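Long-range contact in positive phenol-degradative gene regulator (PDB 5FRV), which probably activates transcription of phenol-degradation genes as a sigma-54-dependent regulator, here represented by its N-terminal sensor part with bound p-cresol and zinc: residues 112-117 with 125-130. Sequence-based numbering, arbitrary orientation.
Sequences PLTVDI and HGEFLW. With PCR (p-cresol), chain D.
Asp116 and His125 hold the two antiparallel strands together through reciprocal backbone hydrogen bonds, Asp116 N to His125 O and His125 N to Asp116 O, each 2.7 Å and nearly straight. Further along, Glu127 faces two successive residues: Leu113 N to Glu127 O is firm (2.8 Å), Glu127 N to Thr114 O longer (3.1 Å). In this classic beta bulge Leu113 is the extra residue, its psi (-69°) departing from the extended strand.

The bulge turns Leu113 toward the partner strand; its branched side chain crosses Glu127 at about a right angle, CD1 on the aliphatic Glu127 CB (3.8 Å). Thr114, Asp116, His125 and Glu127 share a face where polar groups suit the exposed Thr114 and Asp116.

The other face is apolar. Phe128, CG anti to its carbonyl carbon (chi1 -54°), meets Val115 CG2 at CZ (3.8 Å) and Pro112 CB at CD2 (4.0 Å), both obliquely. Side-chain-less Gly126 avoids crowding that ring.

A steeply inclined p-cresol (planes about 70° apart) presents CD2 3.6 Å above the Phe128 ring centre. Trp130 NE1 donates to its OH (2.9 Å), also hydrogen-bonded to His102. Strand 125-130 of this bulged hairpin thus supplies part of the p-cresol pocket, 112-117 backing Phe128, consistent with an effector-sensing domain of HNOX-like families.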
# COMPACT_ATOMS: atom_id res chain seq x y z
N PRO A 112 10.84 11.48 17.68
CA PRO A 112 11.40 12.82 17.53
C PRO A 112 12.62 12.98 18.43
O PRO A 112 12.55 12.61 19.60
CB PRO A 112 10.25 13.74 17.98
CG PRO A 112 9.02 12.90 17.88
CD PRO A 112 9.47 11.51 18.22
N LEU A 113 13.73 13.46 17.88
CA LEU A 113 14.94 13.66 18.68
C LEU A 113 14.96 15.06 19.27
O LEU A 113 14.84 15.26 20.49
CB LEU A 113 16.21 13.44 17.85
CG LEU A 113 16.58 12.04 17.38
CD1 LEU A 113 17.60 12.11 16.25
CD2 LEU A 113 17.12 11.19 18.52
N THR A 114 15.12 16.04 18.39
CA THR A 114 15.05 17.44 18.77
C THR A 114 14.29 18.16 17.66
O THR A 114 14.59 17.99 16.49
CB THR A 114 16.45 18.05 18.96
OG1 THR A 114 17.19 17.98 17.74
CG2 THR A 114 17.24 17.32 20.06
N VAL A 115 13.29 18.95 18.03
CA VAL A 115 12.52 19.65 17.02
C VAL A 115 12.34 21.13 17.34
O VAL A 115 11.79 21.49 18.39
CB VAL A 115 11.13 19.03 16.83
CG1 VAL A 115 10.30 19.87 15.86
CG2 VAL A 115 11.24 17.59 16.34
N ASP A 116 12.79 21.97 16.42
CA ASP A 116 12.62 23.41 16.49
C ASP A 116 11.65 23.83 15.37
O ASP A 116 11.96 23.70 14.19
CB ASP A 116 14.00 24.09 16.36
CG ASP A 116 13.95 25.60 16.54
OD1 ASP A 116 12.85 26.16 16.74
OD2 ASP A 116 15.05 26.22 16.46
N ILE A 117 10.46 24.31 15.73
CA ILE A 117 9.49 24.69 14.71
C ILE A 117 8.70 25.94 15.09
O ILE A 117 8.15 26.05 16.19
CB ILE A 117 8.49 23.53 14.41
CG1 ILE A 117 7.52 23.92 13.28
CG2 ILE A 117 7.71 23.10 15.64
CD1 ILE A 117 6.53 22.86 12.93
N HIS A 125 13.72 23.10 12.19
CA HIS A 125 14.86 22.22 12.26
C HIS A 125 14.47 20.99 13.02
O HIS A 125 14.10 21.08 14.19
CB HIS A 125 16.04 22.92 12.93
CG HIS A 125 17.30 22.13 12.84
ND1 HIS A 125 18.21 22.32 11.82
CD2 HIS A 125 17.78 21.12 13.59
CE1 HIS A 125 19.21 21.47 11.97
NE2 HIS A 125 18.98 20.73 13.04
N GLY A 126 14.51 19.83 12.36
CA GLY A 126 14.03 18.62 12.99
C GLY A 126 14.84 17.37 12.71
O GLY A 126 15.26 17.13 11.57
N GLU A 127 15.05 16.57 13.76
CA GLU A 127 15.83 15.34 13.72
C GLU A 127 14.98 14.24 14.31
O GLU A 127 14.34 14.44 15.34
CB GLU A 127 17.14 15.46 14.53
CG GLU A 127 18.15 16.49 14.03
CD GLU A 127 19.44 16.53 14.88
OE1 GLU A 127 19.49 15.81 15.91
OE2 GLU A 127 20.38 17.28 14.52
N PHE A 128 14.97 13.08 13.67
CA PHE A 128 14.12 11.97 14.12
C PHE A 128 14.83 10.63 14.04
O PHE A 128 15.65 10.40 13.14
CB PHE A 128 12.83 11.89 13.28
CG PHE A 128 12.05 13.17 13.24
CD1 PHE A 128 12.43 14.20 12.39
CD2 PHE A 128 10.93 13.34 14.03
CE1 PHE A 128 11.72 15.38 12.36
CE2 PHE A 128 10.22 14.53 13.99
CZ PHE A 128 10.62 15.54 13.16
N LEU A 129 14.47 9.75 14.98
CA LEU A 129 14.86 8.34 14.96
C LEU A 129 13.78 7.48 14.29
O LEU A 129 12.58 7.67 14.54
CB LEU A 129 15.10 7.83 16.38
CG LEU A 129 15.48 6.35 16.50
CD1 LEU A 129 16.89 6.10 15.95
CD2 LEU A 129 15.37 5.84 17.94
N TRP A 130 14.22 6.56 13.45
CA TRP A 130 13.36 5.60 12.77
C TRP A 130 13.71 4.16 13.16
O TRP A 130 14.74 3.63 12.75
CB TRP A 130 13.50 5.74 11.25
CG TRP A 130 12.64 6.80 10.61
CD1 TRP A 130 11.63 7.50 11.20
CD2 TRP A 130 12.71 7.25 9.25
NE1 TRP A 130 11.07 8.37 10.28
CE2 TRP A 130 11.72 8.23 9.08
CE3 TRP A 130 13.51 6.90 8.16
CZ2 TRP A 130 11.51 8.86 7.86
CZ3 TRP A 130 13.32 7.56 6.95
CH2 TRP A 130 12.32 8.52 6.82
CB PCR D . 7.53 15.15 10.57
CG PCR D . 7.77 13.67 10.37
CD1 PCR D . 6.80 12.88 9.79
CE1 PCR D . 7.03 11.52 9.62
CD2 PCR D . 8.98 13.11 10.78
CE2 PCR D . 9.21 11.77 10.62
CZ PCR D . 8.23 10.97 10.04
OH PCR D . 8.45 9.61 9.86